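Local structure of prepilin-like protein (Thermus thermophilus, 6QVF) at residues K42-D47 with Q151-P156; W55-F60 with N84-L89. The protein is a competence-associated type IV pilin that probably serves natural transformation as part of a DNA receptor at the pilus tip. All blocks are in the same frame, centred on the assembly; numbering follows the deposited sequence.

Interaction 1. Residues K42-D47 with Q151-P156; sequences KDAPLD and QPAPCP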
loop_
_atom_site.group_PDB
_atom_site.type_symbol
_atom_site.label_atom_id
_atom_site.label_comp_id
_atom_site.label_asym_id
_atom_site.label_seq_id
_atom_site.Cartn_x
_atom_site.Cartn_y
_atom_site.Cartn_z
ATOM N N LYS B 42 8.153 -21.369 -19.466
ATOM C CA LYS B 42 9.541 -21.243 -19.086
ATOM C C LYS B 42 9.982 -19.776 -19.109
ATOM O O LYS B 42 9.585 -19.019 -19.995
ATOM C CB LYS B 42 10.432 -22.108 -19.983
ATOM C CG LYS B 42 10.661 -21.572 -21.391
ATOM C CD LYS B 42 11.328 -22.585 -22.297
ATOM C CE LYS B 42 11.924 -21.984 -23.557
ATOM N NZ LYS B 42 10.911 -21.281 -24.360
ATOM N N ASP B 43 10.785 -19.377 -18.102
ATOM C CA ASP B 43 11.319 -18.016 -18.021
ATOM C C ASP B 43 12.848 -17.998 -18.062
ATOM O O ASP B 43 13.432 -17.204 -18.783
ATOM C CB ASP B 43 10.745 -17.309 -16.796
ATOM C CG ASP B 43 9.261 -17.010 -16.972
ATOM O OD1 ASP B 43 8.897 -16.458 -18.043
ATOM O OD2 ASP B 43 8.472 -17.329 -16.056
ATOM N N ALA B 44 13.508 -18.812 -17.243
ATOM C CA ALA B 44 14.956 -18.807 -17.223
ATOM C C ALA B 44 15.451 -20.240 -17.089
ATOM O O ALA B 44 14.885 -21.037 -16.343
ATOM C CB ALA B 44 15.484 -17.971 -16.089
ATOM N N PRO B 45 16.546 -20.610 -17.792
ATOM C CA PRO B 45 17.102 -21.952 -17.643
ATOM C C PRO B 45 17.765 -22.105 -16.269
ATOM O O PRO B 45 18.385 -21.154 -15.783
ATOM C CB PRO B 45 18.100 -22.017 -18.802
ATOM C CG PRO B 45 18.551 -20.577 -18.982
ATOM C CD PRO B 45 17.315 -19.755 -18.694
ATOM N N LEU B 46 17.627 -23.293 -15.658
ATOM C CA LEU B 46 18.289 -23.534 -14.356
ATOM C C LEU B 46 19.812 -23.462 -14.500
ATOM O O LEU B 46 20.514 -22.972 -13.597
ATOM C CB LEU B 46 17.888 -24.902 -13.815
ATOM C CG LEU B 46 16.437 -25.036 -13.369
ATOM C CD1 LEU B 46 16.195 -26.395 -12.761
ATOM C CD2 LEU B 46 16.034 -23.932 -12.380
ATOM N N ASP B 47 20.314 -23.934 -15.644
ATOM C CA ASP B 47 21.728 -23.878 -15.981
ATOM C C ASP B 47 21.908 -22.981 -17.205
ATOM O O ASP B 47 21.397 -23.277 -18.283
ATOM C CB ASP B 47 22.247 -25.298 -16.212
ATOM C CG ASP B 47 23.692 -25.405 -16.690
ATOM O OD1 ASP B 47 24.374 -24.342 -16.838
ATOM O OD2 ASP B 47 24.150 -26.569 -16.849
ATOM N N GLN B 151 20.786 -12.258 -17.203
ATOM C CA GLN B 151 19.632 -13.124 -17.014
ATOM C C GLN B 151 18.485 -12.315 -16.383
ATOM O O GLN B 151 18.213 -12.400 -15.185
ATOM C CB GLN B 151 20.060 -14.288 -16.132
ATOM C CG GLN B 151 18.916 -15.168 -15.686
ATOM C CD GLN B 151 18.328 -15.850 -16.871
ATOM O OE1 GLN B 151 17.269 -15.462 -17.393
ATOM N NE2 GLN B 151 19.081 -16.852 -17.297
ATOM N N PRO B 152 17.805 -11.459 -17.173
ATOM C CA PRO B 152 16.852 -10.494 -16.619
ATOM C C PRO B 152 15.480 -11.035 -16.183
ATOM O O PRO B 152 14.727 -10.356 -15.467
ATOM C CB PRO B 152 16.677 -9.512 -17.778
ATOM C CG PRO B 152 16.959 -10.328 -19.024
ATOM C CD PRO B 152 18.034 -11.302 -18.619
ATOM N N ALA B 153 15.125 -12.239 -16.623
ATOM C CA ALA B 153 13.840 -12.786 -16.336
ATOM C C ALA B 153 13.629 -12.848 -14.822
ATOM O O ALA B 153 14.516 -13.261 -14.071
ATOM C CB ALA B 153 13.696 -14.149 -16.923
ATOM N N PRO B 154 12.443 -12.492 -14.278
ATOM C CA PRO B 154 11.220 -12.184 -15.007
ATOM C C PRO B 154 10.946 -10.709 -15.300
ATOM O O PRO B 154 9.790 -10.333 -15.625
ATOM C CB PRO B 154 10.125 -12.666 -14.056
ATOM C CG PRO B 154 10.714 -12.394 -12.679
ATOM C CD PRO B 154 12.209 -12.597 -12.835
ATOM N N CYS B 155 11.968 -9.867 -15.171
ATOM C CA CYS B 155 11.807 -8.462 -15.563
ATOM C C CYS B 155 11.635 -8.368 -17.068
ATOM O O CYS B 155 12.291 -9.074 -17.838
ATOM C CB CYS B 155 12.987 -7.608 -15.164
ATOM S SG CYS B 155 13.259 -7.527 -13.369
ATOM N N PRO B 156 10.763 -7.467 -17.531
ATOM C CA PRO B 156 10.607 -7.238 -18.962
ATOM C C PRO B 156 11.769 -6.406 -19.478
ATOM O O PRO B 156 12.427 -5.692 -18.730
ATOM C CB PRO B 156 9.306 -6.468 -19.052
ATOM C CG PRO B 156 9.287 -5.674 -17.770
ATOM C CD PRO B 156 9.913 -6.579 -16.714
HETATM O O HOH W 1 15.954 -16.086 -19.455
#

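Interaction 2. Residues W55-F60 with N84-L89; sequences WRSFYF and NLRPGL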
loop_
_atom_site.group_PDB
_atom_site.type_symbol
_atom_site.label_atom_id
_atom_site.label_comp_id
_atom_site.label_asym_id
_atom_site.label_seq_id
_atom_site.Cartn_x
_atom_site.Cartn_y
_atom_site.Cartn_z
ATOM N N TRP B 55 13.877 -25.487 -16.600
ATOM C CA TRP B 55 13.792 -24.057 -16.514
ATOM C C TRP B 55 13.006 -23.693 -15.259
ATOM O O TRP B 55 12.201 -24.460 -14.771
ATOM C CB TRP B 55 13.055 -23.484 -17.740
ATOM C CG TRP B 55 13.829 -23.534 -19.027
ATOM C CD1 TRP B 55 14.398 -24.633 -19.613
ATOM C CD2 TRP B 55 14.190 -22.407 -19.853
ATOM N NE1 TRP B 55 15.064 -24.261 -20.747
ATOM C CE2 TRP B 55 14.961 -22.909 -20.924
ATOM C CE3 TRP B 55 13.906 -21.034 -19.820
ATOM C CZ2 TRP B 55 15.465 -22.087 -21.928
ATOM C CZ3 TRP B 55 14.430 -20.223 -20.795
ATOM C CH2 TRP B 55 15.170 -20.747 -21.853
ATOM N N ARG B 56 13.226 -22.474 -14.787
ATOM C CA ARG B 56 12.342 -21.899 -13.774
ATOM C C ARG B 56 11.273 -21.046 -14.483
ATOM O O ARG B 56 11.566 -20.383 -15.479
ATOM C CB ARG B 56 13.184 -21.093 -12.785
ATOM C CG ARG B 56 12.387 -20.577 -11.587
ATOM C CD ARG B 56 13.339 -20.075 -10.524
ATOM N NE ARG B 56 13.981 -21.207 -9.851
ATOM C CZ ARG B 56 15.268 -21.531 -9.872
ATOM N NH1 ARG B 56 16.134 -20.953 -10.691
ATOM N NH2 ARG B 56 15.678 -22.483 -9.058
ATOM N N SER B 57 10.054 -21.091 -13.932
ATOM C CA SER B 57 8.902 -20.352 -14.359
ATOM C C SER B 57 8.433 -19.511 -13.184
ATOM O O SER B 57 8.203 -20.040 -12.078
ATOM C CB SER B 57 7.818 -21.283 -14.818
ATOM O OG SER B 57 6.646 -20.593 -15.267
ATOM N N PHE B 58 8.273 -18.203 -13.435
ATOM C CA PHE B 58 7.823 -17.284 -12.384
ATOM C C PHE B 58 6.364 -16.881 -12.601
ATOM O O PHE B 58 6.029 -16.324 -13.628
ATOM C CB PHE B 58 8.676 -16.014 -12.366
ATOM C CG PHE B 58 10.134 -16.251 -12.095
ATOM C CD1 PHE B 58 10.565 -16.477 -10.814
ATOM C CD2 PHE B 58 11.075 -16.288 -13.112
ATOM C CE1 PHE B 58 11.896 -16.691 -10.534
ATOM C CE2 PHE B 58 12.412 -16.528 -12.826
ATOM C CZ PHE B 58 12.811 -16.735 -11.538
ATOM N N TYR B 59 5.538 -17.138 -11.597
ATOM C CA TYR B 59 4.147 -16.719 -11.662
ATOM C C TYR B 59 4.045 -15.188 -11.742
ATOM O O TYR B 59 2.998 -14.677 -12.131
ATOM C CB TYR B 59 3.347 -17.269 -10.482
ATOM C CG TYR B 59 2.920 -18.704 -10.637
ATOM C CD1 TYR B 59 3.857 -19.725 -10.663
ATOM C CD2 TYR B 59 1.608 -19.039 -10.885
ATOM C CE1 TYR B 59 3.478 -21.052 -10.817
ATOM C CE2 TYR B 59 1.206 -20.362 -11.014
ATOM C CZ TYR B 59 2.152 -21.374 -11.023
ATOM O OH TYR B 59 1.781 -22.684 -11.199
ATOM N N PHE B 60 5.083 -14.486 -11.295
ATOM C CA PHE B 60 5.116 -13.026 -11.410
ATOM C C PHE B 60 4.691 -12.616 -12.827
ATOM O O PHE B 60 3.919 -11.664 -13.031
ATOM C CB PHE B 60 6.497 -12.491 -11.051
ATOM C CG PHE B 60 6.598 -11.000 -11.163
ATOM C CD1 PHE B 60 6.806 -10.390 -12.395
ATOM C CD2 PHE B 60 6.407 -10.221 -10.039
ATOM C CE1 PHE B 60 6.831 -9.004 -12.492
ATOM C CE2 PHE B 60 6.496 -8.833 -10.142
ATOM C CZ PHE B 60 6.692 -8.241 -11.357
ATOM N N ASN B 84 0.698 -18.025 -23.853
ATOM C CA ASN B 84 1.755 -18.585 -23.008
ATOM C C ASN B 84 1.729 -17.944 -21.618
ATOM O O ASN B 84 2.709 -17.984 -20.890
ATOM C CB ASN B 84 3.126 -18.401 -23.656
ATOM C CG ASN B 84 3.236 -19.154 -24.968
ATOM O OD1 ASN B 84 2.581 -20.186 -25.134
ATOM N ND2 ASN B 84 4.016 -18.621 -25.905
ATOM N N LEU B 85 0.585 -17.368 -21.250
ATOM C CA LEU B 85 0.267 -16.981 -19.863
ATOM C C LEU B 85 -0.694 -18.018 -19.258
ATOM O O LEU B 85 -1.636 -18.525 -19.908
ATOM C CB LEU B 85 -0.339 -15.579 -19.849
ATOM C CG LEU B 85 0.453 -14.460 -20.491
ATOM C CD1 LEU B 85 -0.432 -13.240 -20.580
ATOM C CD2 LEU B 85 1.724 -14.155 -19.714
ATOM N N ARG B 86 -0.450 -18.361 -17.994
ATOM C CA ARG B 86 -1.183 -19.417 -17.356
ATOM C C ARG B 86 -2.669 -19.075 -17.289
ATOM O O ARG B 86 -3.053 -17.979 -16.903
ATOM C CB ARG B 86 -0.659 -19.638 -15.939
ATOM C CG ARG B 86 0.608 -20.462 -15.886
ATOM C CD ARG B 86 1.100 -20.613 -14.471
ATOM N NE ARG B 86 2.225 -21.562 -14.456
ATOM C CZ ARG B 86 3.517 -21.251 -14.503
ATOM N NH1 ARG B 86 3.922 -19.988 -14.593
ATOM N NH2 ARG B 86 4.409 -22.229 -14.468
ATOM N N PRO B 87 -3.558 -20.028 -17.663
ATOM C CA PRO B 87 -4.998 -19.804 -17.622
ATOM C C PRO B 87 -5.482 -20.022 -16.187
ATOM O O PRO B 87 -4.807 -20.632 -15.398
ATOM C CB PRO B 87 -5.506 -20.878 -18.601
ATOM C CG PRO B 87 -4.571 -22.039 -18.336
ATOM C CD PRO B 87 -3.216 -21.373 -18.175
ATOM N N GLY B 88 -6.644 -19.486 -15.827
ATOM C CA GLY B 88 -7.217 -19.885 -14.554
ATOM C C GLY B 88 -6.545 -19.267 -13.330
ATOM O O GLY B 88 -6.685 -19.779 -12.238
ATOM N N LEU B 89 -5.755 -18.211 -13.515
ATOM C CA LEU B 89 -5.417 -17.363 -12.386
ATOM C C LEU B 89 -6.612 -16.468 -12.086
ATOM O O LEU B 89 -7.286 -16.000 -12.979
ATOM C CB LEU B 89 -4.219 -16.470 -12.709
ATOM C CG LEU B 89 -2.969 -17.172 -13.188
ATOM C CD1 LEU B 89 -1.899 -16.144 -13.452
ATOM C CD2 LEU B 89 -2.495 -18.184 -12.184
#

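Interaction 1. Residues K42-D47 with Q151-P156
Packing between 42-47 and 151-156 is light and rests on small groups. The methyl carbons of Ala44 and Ala153 face each other, CB to CB 4.3 Å, and the CB of Ala153 also sits against the backbone carbonyl of Asp43, 3.6 Å from its O. The small Ala153 lets its backbone come within 6.0 Å of that of Asp43, CA to CA, and the methyl of Ala44 leaves room for the Gln151 amide. Gln151 supplies the longer reach. Its CG lies anti to the backbone N (chi1 172°) and the chain then bends at chi2 (66°), which lays the amide along the strand: OE1 comes to 3.3 Å from Ala44 CB, while NE2 meets the ring of Pro45 tip to tip, 3.7 Å from CD.

The polar link is indirect. One water donates to Asp43 O at 2.8 Å and to Gln151 OE1 at 2.5 Å, bridging two acceptors that could not bond each other.

Asp43 and Ala44 form a classic beta bulge opposite Arg56, where strand 44-45 edges the three-stranded sheet beside strand 55-58. OD2 of Asp43 is hydrogen-bonded to Phe58 N and OD1 forms a salt bridge with Arg78. In 151-156, Pro154, which follows a cis peptide bond, packs on Phe58 of strand 55-58 and Val61 of helix 59-66, and the Cys155-Cys140 disulfide ties the loop back near the end of strand 131-139.

Interaction 2. Residues W55-F60 with N84-L89
Arg86 lays its guanidinium flat over one face of the Tyr59 ring, and this stack dominates the contact. The two planes are only 12° apart and their centres 4.0 Å, with CZ of Arg86 displaced from the middle of the ring toward its rim, so the pair is both an offset stack and a cation-pi interaction. Tyr59 CZ and Arg86 NE approach to 3.4 Å. Arginine fits here because its flat, delocalised cation can use its face and its edge at once, and tyrosine because it offers a broad pi surface. The two side chains cross at about a right angle. Arg86 runs extended from CG to NE, which carries its charged end across the ring to strand 55-58.

At the far end the guanidinium grips Ser57 end-on. NH1 and NH2 both donate to the one OG, each at 2.9 Å from it and nearly in the guanidinium plane, although the bonds are bent, with angles near 140°. Ser57 OG stands anti to its backbone N (chi1 -179°) and is also hydrogen-bonded to Tyr41 O. The short serine side chain lets the whole guanidinium come close to the strand. Together with the salt bridge from NH1 to Asp62 OD2, this pairing should fix the rotation of the group. Tyr59 OH in turn is hydrogen-bonded to Glu33 OE1, fixing the far end of the ring.

Leu89 adds an apolar touch at the ring's edge, its CD2 4.4 Å from Tyr59 CD2. Together these form an arginine-tyrosine cation-pi stack whose guanidinium also grips one serine oxygen with two nitrogens, pinning the loop before strand 92-97 to the place where strand 55-58 passes into helix 59-66.

From the N terminus, the chain leaves the long helix 2-30, forms strand 32-35 and then enters 42-47, the first half of interaction 1. Strand 55-58 follows, opening interaction 2, whose loop closes at 84-89 after helix 59-66. The chain then builds the four-stranded sheet from 92 to 139 before 151-156 returns to close interaction 1. Interaction 2 is therefore nested inside the larger loop, and the centres of the two contacts lie about 12 Å apart. Adjacent strands 44-45 and 55-58 join the two directly, Ala44 O lying 2.7 Å from Arg56 N. The small sheet thus receives two later loops, one from before the large sheet and one from after it.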